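Local structure of pyroglutamyl-peptidase I (6LTQ) at residues D[15-20]-D[75-80]; D[32-37]-D[52-57]; D[68-73]-D[161-166]; D[127-132]-D[173-178]. The protein hydrolyses N-terminal pyroglutamyl groups from peptides and probably takes part in keratin breakdown by its thermophilic host bacterium. All blocks are in the same frame, centred on the assembly; numbering follows the deposited sequence.

Contact 1 (D[15-20]-D[75-80]); sequences LSVLLT and IDIALH
Two first torsions bring S16 and D76 together: OG of S16 sits between its own backbone N and carbonyl carbon (chi1 58°), while CG of D76 lies beside its backbone N, anti to the carbonyl carbon. The pair begins the register of two parallel neighbouring strands, 15-22 and 77-83, in the central sheet of an alpha/beta/alpha sandwich. S16 N gives a nearly straight bond (173°) to D76 OD1 at 2.9 Å, meeting the anti side of the carboxylate and rising 35° out of its plane. In return D76 N is shared between S16 O at 2.8 Å and S16 OG; OG is also bonded to N74 O, and S16 O also accepts I77 N. An alanine in place of D76 would probably leave S16 N without its carboxylate acceptor. Beyond this the usual parallel ladder takes over: L18 N to I77 O, L79 N to L18 O at 2.7 Å, T20 N to L79 O. V17, L19 and L79 pack on helix 203-215, while I77 on the same face meets L217 and I221 beyond it. L19 and L79 lie side by side with CD1 of L19 3.8 Å from CG of L79. On the other face L18 and A78 meet helix 59-72, and L18 CB presses on I75 CG2 at 3.5 Å. T20 and H80 share that face; ND1 of H80 meets T20 OG1 at the ring edge, a 2.7 Å hydrogen bond in which either atom could be the donor.

Contact 2 (D[32-37]-D[52-57]); sequences PSMRIV and TLILPV
I54 and V37 meet through a single methyl group: CD1 of I54 comes 3.7 Å from CG1 of V37, the two side chains sliding past each other in opposite directions. The isoleucine is folded for this. Its CG1 lies beside the backbone N, anti to the carbonyl carbon (chi1 -56°), and a second turn of the same sense (chi2 -59°) swings CD1 back against the helix. CD1 also touches the helix backbone itself, 3.8 Å from M34 CA. M34 keeps CG anti to its backbone N and runs on extended, crossing I54 at about a right angle; its CG packs on CD1 at 3.9 Å and on the CG2 branch of I54 at 4.1 Å. This is the packing of helix and following strand in the beta-alpha-beta unit made by strand 15-22, helix 32-40 and strand 48-55: the short helix and strand segments run at 157°, nearly antiparallel, with their axes 8.9 Å apart at closest. V37 points at the sheet and also touches L19 of strand 15-22. Its CG1, anti to the backbone N, is wedged between the I54 methyl and T52, where it lies 3.6 Å from CB. CG2 of T52 also lies 4.0 Å from V37 CG1. L53, between T52 and I54, is directed to the opposite face, where it packs on Y69 of helix 59-72.

Contact 3 (D[68-73]-D[161-166]); sequences EYYKTN and YYSLHR
Y70 reaches across to S163 and R166 and provides the largest buried surface of the contact. Its CB points toward helix 158-170, CG lies beside the backbone N (chi1 -84°), and OH ends 2.8 Å from OG of S163. That bond, in which either hydroxyl could be the donor, lies at the ring edge, in its plane. OG of S163 is also bonded to NE2 of H80, so a tyrosine hydroxyl and an imidazole converge on one serine oxygen, which should fix the turn of the serine side chain. Helices 59-72 and 158-170 pack side by side on one face of the central sheet of the alpha/beta/alpha sandwich. Their short segments are 34° apart in direction, and the axes come no closer than 12.9 Å, a spacing spanned by long side chains. R166 crosses it from the other helix, its chain extended from CG to NE, sliding past Y70 in the opposite direction. CD of R166 packs 3.7 Å from CD2 of the tyrosine, and the guanidinium lays one face over Y70 CB, offset toward the rim, with NE 3.8 Å from that carbon. Ring and guanidinium planes differ by 31°. The charge is answered by E67, which forms a salt bridge with R166 NE and also takes a hydrogen bond from Y162 OH, while R166 NH2 bonds T172 O. Y162 CE1 meets Y70 CD2 edge to edge at 4.5 Å.

Contact 4 (D[127-132]-D[173-178]); sequences TRVKIK and PKHALF
An ST turn at T127-V129, between strand 124-126 and helix 131-140, packs against the start of sheet strand 175-181, with T127 meeting A176 and R128 meeting H175. T127 OG1, anti to its backbone N (chi1 -176°), works in both directions: it donates to A176 O at 2.6 Å and accepts V129 N at 3.0 Å. An alanine in place of T127 would probably leave A176 O without this donor and V129 N without its acceptor. The R128 chain bends at chi3 (-63°), which sets NE; the guanidinium lies flat on the H175 imidazole, planes 19° apart and centres 4.1 Å from each other. One edge of the guanidinium faces K174 O, although the modelled NH2 distance is too short to trust in detail. CG2 of V129 packs on CB of H175, and CD1 of I131 meets CD1 of L177 at 3.8 Å. A water fills the polar seam, accepting from R128 N and from A176 N and lying in the plane of the imidazole, 2.8 Å from H175 ND1.

How the contacts relate
Contacts 1, 2 and 4 share one sheet: L53 N of contact 2 lies 3.0 Å from L19 O of contact 1, and on the far side of strand 77-83 L177 N of contact 4 is 3.0 Å from A78 O. Contacts 2 and 4 lie on opposite sides of the chain centre, their own centres about 19 Å apart. Contact 3 sits beside contact 1, with H80 NE2 2.8 Å from S163 OG, and touches contact 4 where Y70 OH packs on P173 CG. V57 of 52-57 touches I155, next to C156, probably the family's nucleophilic cysteine and here oxidised to cysteinesulfonic acid. A glycerol, probably from the crystallisation liquor, lies about 4 Å from the Y162 side chain of contact 3.

Contact 1 (D[15-20]-D[75-80])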
loop_
_atom_site.group_PDB
_atom_site.type_symbol
_atom_site.label_atom_id
_atom_site.label_comp_id
_atom_site.label_asym_id
_atom_site.label_seq_id
_atom_site.Cartn_x
_atom_site.Cartn_y
_atom_site.Cartn_z
ATOM N N LEU D 15 -35.928 9.456 16.702
ATOM C CA LEU D 15 -34.542 9.583 17.141
ATOM C C LEU D 15 -33.968 10.945 16.775
ATOM O O LEU D 15 -34.070 11.382 15.627
ATOM C CB LEU D 15 -33.691 8.466 16.536
ATOM C CG LEU D 15 -34.020 7.075 17.080
ATOM C CD1 LEU D 15 -33.456 5.977 16.187
ATOM C CD2 LEU D 15 -33.529 6.926 18.517
ATOM N N SER D 16 -33.363 11.615 17.755
ATOM C CA SER D 16 -32.639 12.855 17.514
ATOM C C SER D 16 -31.186 12.503 17.200
ATOM O O SER D 16 -30.498 11.887 18.025
ATOM C CB SER D 16 -32.723 13.801 18.710
ATOM O OG SER D 16 -32.203 13.193 19.879
ATOM N N VAL D 17 -30.726 12.895 16.017
ATOM C CA VAL D 17 -29.415 12.507 15.500
ATOM C C VAL D 17 -28.570 13.752 15.313
ATOM O O VAL D 17 -28.993 14.695 14.634
ATOM C CB VAL D 17 -29.565 11.741 14.177
ATOM C CG1 VAL D 17 -28.208 11.479 13.551
ATOM C CG2 VAL D 17 -30.333 10.457 14.422
ATOM N N LEU D 18 -27.354 13.742 15.884
ATOM C CA LEU D 18 -26.379 14.805 15.675
ATOM C C LEU D 18 -25.377 14.316 14.637
ATOM O O LEU D 18 -24.692 13.311 14.860
ATOM C CB LEU D 18 -25.676 15.179 16.974
ATOM C CG LEU D 18 -24.526 16.161 16.804
ATOM C CD1 LEU D 18 -25.009 17.462 16.147
ATOM C CD2 LEU D 18 -23.818 16.445 18.136
ATOM N N LEU D 19 -25.349 14.982 13.483
ATOM C CA LEU D 19 -24.412 14.704 12.399
ATOM C C LEU D 19 -23.365 15.802 12.366
ATOM O O LEU D 19 -23.698 16.976 12.163
ATOM C CB LEU D 19 -25.143 14.619 11.059
ATOM C CG LEU D 19 -24.294 14.287 9.836
ATOM C CD1 LEU D 19 -23.860 12.798 9.900
ATOM C CD2 LEU D 19 -25.093 14.575 8.573
ATOM N N THR D 20 -22.103 15.437 12.579
ATOM C CA THR D 20 -21.045 16.433 12.626
ATOM C C THR D 20 -20.023 16.199 11.522
ATOM O O THR D 20 -19.831 15.074 11.046
ATOM C CB THR D 20 -20.340 16.444 13.996
ATOM O OG1 THR D 20 -19.557 15.255 14.140
ATOM C CG2 THR D 20 -21.364 16.498 15.126
ATOM N N ILE D 75 -29.663 14.923 22.279
ATOM C CA ILE D 75 -29.172 14.101 21.172
ATOM C C ILE D 75 -29.212 12.638 21.589
ATOM O O ILE D 75 -28.642 12.272 22.624
ATOM C CB ILE D 75 -27.730 14.481 20.776
ATOM C CG1 ILE D 75 -27.629 15.942 20.329
ATOM C CG2 ILE D 75 -27.175 13.506 19.718
ATOM C CD1 ILE D 75 -28.567 16.314 19.178
ATOM N N ASP D 76 -29.855 11.797 20.779
ATOM C CA ASP D 76 -29.819 10.353 21.008
ATOM C C ASP D 76 -28.609 9.645 20.374
ATOM O O ASP D 76 -28.054 8.714 20.976
ATOM C CB ASP D 76 -31.078 9.693 20.475
ATOM C CG ASP D 76 -32.329 10.227 21.135
ATOM O OD1 ASP D 76 -33.341 10.409 20.422
ATOM O OD2 ASP D 76 -32.286 10.487 22.361
ATOM N N ILE D 77 -28.246 9.980 19.130
ATOM C CA ILE D 77 -27.151 9.308 18.421
ATOM C C ILE D 77 -26.267 10.358 17.783
ATOM O O ILE D 77 -26.751 11.220 17.040
ATOM C CB ILE D 77 -27.652 8.344 17.335
ATOM C CG1 ILE D 77 -28.845 7.540 17.831
ATOM C CG2 ILE D 77 -26.508 7.420 16.869
ATOM C CD1 ILE D 77 -29.614 6.903 16.716
ATOM N N ALA D 78 -24.968 10.244 18.010
ATOM C CA ALA D 78 -23.994 11.102 17.364
ATOM C C ALA D 78 -23.400 10.305 16.212
ATOM O O ALA D 78 -22.946 9.173 16.410
ATOM C CB ALA D 78 -22.915 11.548 18.346
ATOM N N LEU D 79 -23.478 10.855 15.010
ATOM C CA LEU D 79 -22.854 10.269 13.827
ATOM C C LEU D 79 -21.776 11.263 13.436
ATOM O O LEU D 79 -22.063 12.300 12.827
ATOM C CB LEU D 79 -23.872 10.040 12.713
ATOM C CG LEU D 79 -23.409 9.360 11.416
ATOM C CD1 LEU D 79 -22.665 8.070 11.732
ATOM C CD2 LEU D 79 -24.603 9.077 10.479
ATOM N N HIS D 80 -20.539 10.976 13.833
ATOM C CA HIS D 80 -19.432 11.876 13.575
ATOM C C HIS D 80 -18.769 11.499 12.257
ATOM O O HIS D 80 -18.398 10.335 12.054
ATOM C CB HIS D 80 -18.394 11.810 14.693
ATOM C CG HIS D 80 -18.899 12.254 16.025
ATOM N ND1 HIS D 80 -19.380 13.529 16.258
ATOM C CD2 HIS D 80 -18.978 11.597 17.204
ATOM C CE1 HIS D 80 -19.740 13.630 17.527
ATOM N NE2 HIS D 80 -19.505 12.471 18.123
#

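Contact 2 (D[32-37]-D[52-57])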
loop_
_atom_site.group_PDB
_atom_site.type_symbol
_atom_site.label_atom_id
_atom_site.label_comp_id
_atom_site.label_asym_id
_atom_site.label_seq_id
_atom_site.Cartn_x
_atom_site.Cartn_y
_atom_site.Cartn_z
ATOM N N PRO D 32 -14.353 16.588 3.133
ATOM C CA PRO D 32 -15.560 15.834 2.751
ATOM C C PRO D 32 -16.606 15.748 3.852
ATOM O O PRO D 32 -17.804 15.711 3.544
ATOM C CB PRO D 32 -15.008 14.440 2.387
ATOM C CG PRO D 32 -13.708 14.343 3.133
ATOM C CD PRO D 32 -13.142 15.744 3.099
ATOM N N SER D 33 -16.201 15.647 5.120
ATOM C CA SER D 33 -17.195 15.620 6.195
ATOM C C SER D 33 -18.032 16.901 6.209
ATOM O O SER D 33 -19.258 16.843 6.341
ATOM C CB SER D 33 -16.535 15.363 7.551
ATOM O OG SER D 33 -15.601 16.358 7.914
ATOM N N MET D 34 -17.385 18.061 6.098
ATOM C CA MET D 34 -18.128 19.326 6.074
ATOM C C MET D 34 -19.073 19.388 4.872
ATOM O O MET D 34 -20.247 19.758 5.010
ATOM C CB MET D 34 -17.137 20.498 6.054
ATOM C CG MET D 34 -17.738 21.948 6.092
ATOM S SD MET D 34 -16.362 23.107 6.233
ATOM C CE MET D 34 -17.210 24.647 5.861
ATOM N N ARG D 35 -18.597 18.986 3.686
ATOM C CA ARG D 35 -19.454 19.055 2.499
ATOM C C ARG D 35 -20.676 18.151 2.619
ATOM O O ARG D 35 -21.780 18.552 2.236
ATOM C CB ARG D 35 -18.674 18.682 1.242
ATOM C CG ARG D 35 -17.517 19.586 0.959
ATOM C CD ARG D 35 -17.951 20.798 0.164
ATOM N NE ARG D 35 -18.621 20.424 -1.075
ATOM C CZ ARG D 35 -18.005 20.313 -2.246
ATOM N NH1 ARG D 35 -18.694 19.971 -3.329
ATOM N NH2 ARG D 35 -16.699 20.539 -2.335
ATOM N N ILE D 36 -20.507 16.926 3.137
ATOM C CA ILE D 36 -21.650 16.020 3.293
ATOM C C ILE D 36 -22.656 16.592 4.281
ATOM O O ILE D 36 -23.876 16.480 4.090
ATOM C CB ILE D 36 -21.198 14.617 3.745
ATOM C CG1 ILE D 36 -20.342 13.921 2.691
ATOM C CG2 ILE D 36 -22.418 13.734 4.094
ATOM C CD1 ILE D 36 -19.820 12.564 3.198
ATOM N N VAL D 37 -22.161 17.151 5.389
ATOM C CA VAL D 37 -23.061 17.704 6.392
ATOM C C VAL D 37 -23.876 18.847 5.781
ATOM O O VAL D 37 -25.101 18.915 5.953
ATOM C CB VAL D 37 -22.267 18.165 7.628
ATOM C CG1 VAL D 37 -23.162 19.026 8.539
ATOM C CG2 VAL D 37 -21.727 16.963 8.420
ATOM N N THR D 52 -27.249 19.175 12.745
ATOM C CA THR D 52 -25.945 19.203 12.101
ATOM C C THR D 52 -25.032 20.188 12.814
ATOM O O THR D 52 -25.495 21.143 13.447
ATOM C CB THR D 52 -26.035 19.565 10.614
ATOM O OG1 THR D 52 -26.610 20.870 10.460
ATOM C CG2 THR D 52 -26.873 18.519 9.865
ATOM N N LEU D 53 -23.727 19.938 12.719
ATOM C CA LEU D 53 -22.754 20.794 13.382
ATOM C C LEU D 53 -21.392 20.583 12.743
ATOM O O LEU D 53 -20.960 19.440 12.586
ATOM C CB LEU D 53 -22.714 20.486 14.883
ATOM C CG LEU D 53 -21.611 21.215 15.643
ATOM C CD1 LEU D 53 -21.926 22.708 15.665
ATOM C CD2 LEU D 53 -21.569 20.695 17.070
ATOM N N ILE D 54 -20.726 21.675 12.379
ATOM C CA ILE D 54 -19.355 21.633 11.886
ATOM C C ILE D 54 -18.423 21.995 13.034
ATOM O O ILE D 54 -18.609 23.023 13.700
ATOM C CB ILE D 54 -19.157 22.578 10.692
ATOM C CG1 ILE D 54 -20.147 22.244 9.577
ATOM C CG2 ILE D 54 -17.726 22.499 10.183
ATOM C CD1 ILE D 54 -20.022 20.837 9.065
ATOM N N LEU D 55 -17.433 21.146 13.278
ATOM C CA LEU D 55 -16.505 21.341 14.383
ATOM C C LEU D 55 -15.174 21.875 13.895
ATOM O O LEU D 55 -14.731 21.558 12.781
ATOM C CB LEU D 55 -16.274 20.014 15.120
ATOM C CG LEU D 55 -17.540 19.390 15.683
ATOM C CD1 LEU D 55 -17.249 17.957 16.137
ATOM C CD2 LEU D 55 -18.094 20.216 16.849
ATOM N N PRO D 56 -14.497 22.671 14.715
ATOM C CA PRO D 56 -13.149 23.100 14.363
ATOM C C PRO D 56 -12.158 21.965 14.571
ATOM O O PRO D 56 -12.289 21.148 15.483
ATOM C CB PRO D 56 -12.874 24.241 15.348
ATOM C CG PRO D 56 -13.690 23.869 16.542
ATOM C CD PRO D 56 -14.932 23.212 16.021
ATOM N N VAL D 57 -11.130 21.962 13.741
ATOM C CA VAL D 57 -10.040 21.016 13.917
ATOM C C VAL D 57 -9.084 21.638 14.928
ATOM O O VAL D 57 -8.056 22.226 14.572
ATOM C CB VAL D 57 -9.369 20.686 12.577
ATOM C CG1 VAL D 57 -8.236 19.671 12.788
ATOM C CG2 VAL D 57 -10.430 20.149 11.590
#

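Contact 3 (D[68-73]-D[161-166])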
loop_
_atom_site.group_PDB
_atom_site.type_symbol
_atom_site.label_atom_id
_atom_site.label_comp_id
_atom_site.label_asym_id
_atom_site.label_seq_id
_atom_site.Cartn_x
_atom_site.Cartn_y
_atom_site.Cartn_z
ATOM N N GLU D 68 -20.771 22.289 23.994
ATOM C CA GLU D 68 -21.729 23.387 24.004
ATOM C C GLU D 68 -23.009 22.978 23.297
ATOM O O GLU D 68 -24.112 23.288 23.764
ATOM C CB GLU D 68 -21.096 24.610 23.321
ATOM C CG GLU D 68 -21.993 25.832 23.108
ATOM C CD GLU D 68 -21.318 26.936 22.265
ATOM O OE1 GLU D 68 -20.749 26.638 21.183
ATOM O OE2 GLU D 68 -21.347 28.112 22.693
ATOM N N TYR D 69 -22.885 22.206 22.212
ATOM C CA TYR D 69 -24.080 21.719 21.532
ATOM C C TYR D 69 -24.772 20.653 22.356
ATOM O O TYR D 69 -26.005 20.632 22.436
ATOM C CB TYR D 69 -23.762 21.168 20.142
ATOM C CG TYR D 69 -24.998 21.115 19.270
ATOM C CD1 TYR D 69 -25.903 20.058 19.356
ATOM C CD2 TYR D 69 -25.282 22.151 18.390
ATOM C CE1 TYR D 69 -27.055 20.029 18.564
ATOM C CE2 TYR D 69 -26.421 22.135 17.604
ATOM C CZ TYR D 69 -27.306 21.077 17.691
ATOM O OH TYR D 69 -28.441 21.078 16.894
ATOM N N TYR D 70 -24.001 19.747 22.966
ATOM C CA TYR D 70 -24.630 18.743 23.817
ATOM C C TYR D 70 -25.375 19.400 24.974
ATOM O O TYR D 70 -26.437 18.901 25.378
ATOM C CB TYR D 70 -23.601 17.738 24.358
ATOM C CG TYR D 70 -23.247 16.571 23.448
ATOM C CD1 TYR D 70 -24.224 15.861 22.741
ATOM C CD2 TYR D 70 -21.925 16.177 23.314
ATOM C CE1 TYR D 70 -23.876 14.791 21.910
ATOM C CE2 TYR D 70 -21.570 15.114 22.490
ATOM C CZ TYR D 70 -22.541 14.425 21.794
ATOM O OH TYR D 70 -22.157 13.374 20.981
ATOM N N LYS D 71 -24.821 20.484 25.566
ATOM C CA LYS D 71 -25.641 21.121 26.592
ATOM C C LYS D 71 -26.879 21.805 26.044
ATOM O O LYS D 71 -27.917 21.793 26.712
ATOM C CB LYS D 71 -24.926 22.059 27.544
ATOM C CG LYS D 71 -25.741 21.690 28.777
ATOM C CD LYS D 71 -25.405 21.741 30.195
ATOM C CE LYS D 71 -24.599 22.840 30.801
ATOM N NZ LYS D 71 -24.897 22.470 32.272
ATOM N N THR D 72 -26.866 22.319 24.834
ATOM C CA THR D 72 -28.026 23.124 24.463
ATOM C C THR D 72 -29.080 22.370 23.638
ATOM O O THR D 72 -30.114 22.956 23.282
ATOM C CB THR D 72 -27.545 24.421 23.789
ATOM O OG1 THR D 72 -26.734 24.101 22.655
ATOM C CG2 THR D 72 -26.676 25.184 24.821
ATOM N N ASN D 73 -28.856 21.088 23.340
ATOM C CA ASN D 73 -29.810 20.258 22.611
ATOM C C ASN D 73 -29.755 18.832 23.150
ATOM O O ASN D 73 -28.740 18.406 23.711
ATOM C CB ASN D 73 -29.531 20.263 21.102
ATOM C CG ASN D 73 -29.245 21.659 20.554
ATOM O OD1 ASN D 73 -28.137 22.193 20.709
ATOM N ND2 ASN D 73 -30.239 22.251 19.892
ATOM N N TYR D 161 -13.935 9.768 21.233
ATOM C CA TYR D 161 -13.793 9.337 22.622
ATOM C C TYR D 161 -14.649 10.197 23.538
ATOM O O TYR D 161 -15.332 9.684 24.433
ATOM C CB TYR D 161 -12.327 9.385 23.050
ATOM C CG TYR D 161 -12.111 8.899 24.474
ATOM C CD1 TYR D 161 -12.195 9.781 25.554
ATOM C CD2 TYR D 161 -11.825 7.562 24.741
ATOM C CE1 TYR D 161 -12.013 9.347 26.851
ATOM C CE2 TYR D 161 -11.623 7.121 26.046
ATOM C CZ TYR D 161 -11.717 8.018 27.100
ATOM O OH TYR D 161 -11.532 7.572 28.414
ATOM N N TYR D 162 -14.652 11.509 23.295
ATOM C CA TYR D 162 -15.463 12.407 24.116
ATOM C C TYR D 162 -16.925 11.972 24.122
ATOM O O TYR D 162 -17.544 11.861 25.186
ATOM C CB TYR D 162 -15.316 13.850 23.619
ATOM C CG TYR D 162 -15.985 14.841 24.561
ATOM C CD1 TYR D 162 -17.336 15.143 24.439
ATOM C CD2 TYR D 162 -15.267 15.434 25.592
ATOM C CE1 TYR D 162 -17.947 16.028 25.315
ATOM C CE2 TYR D 162 -15.863 16.316 26.466
ATOM C CZ TYR D 162 -17.201 16.609 26.325
ATOM O OH TYR D 162 -17.784 17.488 27.208
ATOM N N SER D 163 -17.488 11.678 22.941
ATOM C CA SER D 163 -18.898 11.309 22.876
ATOM C C SER D 163 -19.164 9.954 23.517
ATOM O O SER D 163 -20.170 9.789 24.219
ATOM C CB SER D 163 -19.407 11.308 21.421
ATOM O OG SER D 163 -19.488 12.635 20.908
ATOM N N LEU D 164 -18.293 8.959 23.281
ATOM C CA LEU D 164 -18.543 7.662 23.897
ATOM C C LEU D 164 -18.347 7.726 25.413
ATOM O O LEU D 164 -19.062 7.043 26.154
ATOM C CB LEU D 164 -17.648 6.584 23.260
ATOM C CG LEU D 164 -18.069 6.100 21.850
ATOM C CD1 LEU D 164 -16.967 5.194 21.205
ATOM C CD2 LEU D 164 -19.357 5.340 21.872
ATOM N N HIS D 165 -17.395 8.533 25.887
ATOM C CA HIS D 165 -17.219 8.700 27.330
ATOM C C HIS D 165 -18.397 9.443 27.955
ATOM O O HIS D 165 -18.938 9.014 28.980
ATOM C CB HIS D 165 -15.926 9.440 27.631
ATOM C CG HIS D 165 -15.696 9.653 29.095
ATOM N ND1 HIS D 165 -15.671 8.613 30.001
ATOM C CD2 HIS D 165 -15.492 10.784 29.813
ATOM C CE1 HIS D 165 -15.451 9.093 31.213
ATOM N NE2 HIS D 165 -15.341 10.409 31.127
ATOM N N ARG D 166 -18.793 10.576 27.359
ATOM C CA ARG D 166 -19.965 11.300 27.844
ATOM C C ARG D 166 -21.191 10.399 27.840
ATOM O O ARG D 166 -22.024 10.462 28.754
ATOM C CB ARG D 166 -20.214 12.540 26.986
ATOM C CG ARG D 166 -21.187 13.550 27.620
ATOM C CD ARG D 166 -21.607 14.612 26.612
ATOM N NE ARG D 166 -22.099 15.843 27.237
ATOM C CZ ARG D 166 -23.329 15.996 27.725
ATOM N NH1 ARG D 166 -23.683 17.160 28.266
ATOM N NH2 ARG D 166 -24.203 14.991 27.676
#

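Contact 4 (D[127-132]-D[173-178])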
loop_
_atom_site.group_PDB
_atom_site.type_symbol
_atom_site.label_atom_id
_atom_site.label_comp_id
_atom_site.label_asym_id
_atom_site.label_seq_id
_atom_site.Cartn_x
_atom_site.Cartn_y
_atom_site.Cartn_z
ATOM N N THR D 127 -17.677 1.491 20.175
ATOM C CA THR D 127 -19.076 1.824 19.912
ATOM C C THR D 127 -19.978 0.651 20.266
ATOM O O THR D 127 -19.588 -0.518 20.192
ATOM C CB THR D 127 -19.319 2.209 18.440
ATOM O OG1 THR D 127 -20.693 2.610 18.277
ATOM C CG2 THR D 127 -19.069 1.009 17.518
ATOM N N ARG D 128 -21.196 0.977 20.693
ATOM C CA ARG D 128 -22.214 -0.035 20.895
ATOM C C ARG D 128 -23.146 -0.161 19.704
ATOM O O ARG D 128 -24.010 -1.041 19.703
ATOM C CB ARG D 128 -23.013 0.265 22.169
ATOM C CG ARG D 128 -22.127 0.539 23.378
ATOM C CD ARG D 128 -22.953 0.711 24.656
ATOM N NE ARG D 128 -23.851 1.863 24.597
ATOM C CZ ARG D 128 -25.179 1.779 24.554
ATOM N NH1 ARG D 128 -25.782 0.591 24.552
ATOM N NH2 ARG D 128 -25.910 2.885 24.502
ATOM N N VAL D 129 -22.972 0.680 18.684
ATOM C CA VAL D 129 -23.713 0.526 17.436
ATOM C C VAL D 129 -23.306 -0.787 16.779
ATOM O O VAL D 129 -22.154 -1.233 16.888
ATOM C CB VAL D 129 -23.435 1.730 16.509
ATOM C CG1 VAL D 129 -24.117 1.588 15.149
ATOM C CG2 VAL D 129 -23.833 3.042 17.184
ATOM N N LYS D 130 -24.256 -1.423 16.094
ATOM C CA LYS D 130 -24.008 -2.693 15.412
ATOM C C LYS D 130 -23.184 -2.416 14.155
ATOM O O LYS D 130 -23.688 -2.347 13.034
ATOM C CB LYS D 130 -25.315 -3.388 15.081
ATOM C CG LYS D 130 -26.166 -3.694 16.307
ATOM C CD LYS D 130 -27.513 -4.245 15.884
ATOM C CE LYS D 130 -27.416 -5.727 15.546
ATOM N NZ LYS D 130 -27.795 -6.596 16.699
ATOM N N ILE D 131 -21.879 -2.238 14.360
ATOM C CA ILE D 131 -21.053 -1.670 13.304
ATOM C C ILE D 131 -20.879 -2.645 12.141
ATOM O O ILE D 131 -20.791 -2.220 10.978
ATOM C CB ILE D 131 -19.715 -1.193 13.901
ATOM C CG1 ILE D 131 -18.898 -0.408 12.870
ATOM C CG2 ILE D 131 -18.912 -2.346 14.524
ATOM C CD1 ILE D 131 -17.720 0.338 13.515
ATOM N N LYS D 132 -20.858 -3.958 12.404
ATOM C CA LYS D 132 -20.732 -4.899 11.293
ATOM C C LYS D 132 -21.967 -4.868 10.408
ATOM O O LYS D 132 -21.869 -5.027 9.180
ATOM C CB LYS D 132 -20.511 -6.326 11.808
ATOM C CG LYS D 132 -19.242 -6.514 12.610
ATOM C CD LYS D 132 -18.000 -6.343 11.772
ATOM C CE LYS D 132 -17.519 -7.692 11.278
ATOM N NZ LYS D 132 -17.529 -8.688 12.382
ATOM N N PRO D 173 -24.758 11.248 24.500
ATOM C CA PRO D 173 -25.784 10.590 23.659
ATOM C C PRO D 173 -26.014 9.104 24.032
ATOM O O PRO D 173 -25.172 8.647 24.779
ATOM C CB PRO D 173 -25.180 10.728 22.249
ATOM C CG PRO D 173 -23.691 10.741 22.473
ATOM C CD PRO D 173 -23.491 11.492 23.770
ATOM N N LYS D 174 -27.071 8.400 23.613
ATOM C CA LYS D 174 -27.153 6.968 23.865
ATOM C C LYS D 174 -26.125 6.178 23.044
ATOM O O LYS D 174 -25.646 5.111 23.476
ATOM C CB LYS D 174 -28.592 6.555 23.608
ATOM C CG LYS D 174 -29.481 6.738 24.838
ATOM C CD LYS D 174 -29.531 8.043 25.541
ATOM C CE LYS D 174 -30.161 7.572 26.846
ATOM N NZ LYS D 174 -29.744 8.375 27.944
ATOM N N HIS D 175 -25.825 6.654 21.835
ATOM C CA HIS D 175 -24.917 5.941 20.951
ATOM C C HIS D 175 -24.024 6.941 20.236
ATOM O O HIS D 175 -24.384 8.106 20.038
ATOM C CB HIS D 175 -25.686 5.098 19.921
ATOM C CG HIS D 175 -26.183 3.775 20.425
ATOM N ND1 HIS D 175 -25.333 2.762 20.816
ATOM C CD2 HIS D 175 -27.438 3.271 20.530
ATOM C CE1 HIS D 175 -26.041 1.707 21.173
ATOM N NE2 HIS D 175 -27.323 1.987 21.002
ATOM N N ALA D 176 -22.852 6.476 19.840
ATOM C CA ALA D 176 -22.011 7.269 18.972
ATOM C C ALA D 176 -21.309 6.336 17.998
ATOM O O ALA D 176 -20.972 5.200 18.349
ATOM C CB ALA D 176 -20.999 8.071 19.769
ATOM N N LEU D 177 -21.156 6.818 16.763
ATOM C CA LEU D 177 -20.406 6.129 15.717
ATOM C C LEU D 177 -19.584 7.169 14.964
ATOM O O LEU D 177 -20.067 8.278 14.698
ATOM C CB LEU D 177 -21.348 5.373 14.760
ATOM C CG LEU D 177 -20.743 4.634 13.553
ATOM C CD1 LEU D 177 -19.791 3.493 13.986
ATOM C CD2 LEU D 177 -21.825 4.098 12.647
ATOM N N PHE D 178 -18.334 6.830 14.630
ATOM C CA PHE D 178 -17.496 7.707 13.822
ATOM C C PHE D 178 -17.286 7.069 12.454
ATOM O O PHE D 178 -16.973 5.878 12.363
ATOM C CB PHE D 178 -16.146 7.996 14.483
ATOM C CG PHE D 178 -15.459 9.177 13.885
ATOM C CD1 PHE D 178 -14.844 9.087 12.634
ATOM C CD2 PHE D 178 -15.491 10.405 14.519
ATOM C CE1 PHE D 178 -14.262 10.196 12.043
ATOM C CE2 PHE D 178 -14.907 11.512 13.936
ATOM C CZ PHE D 178 -14.297 11.413 12.698
HETATM O O HOH W 1 -22.631 3.611 21.104
HETATM O O HOH W 2 -22.635 4.141 23.784
#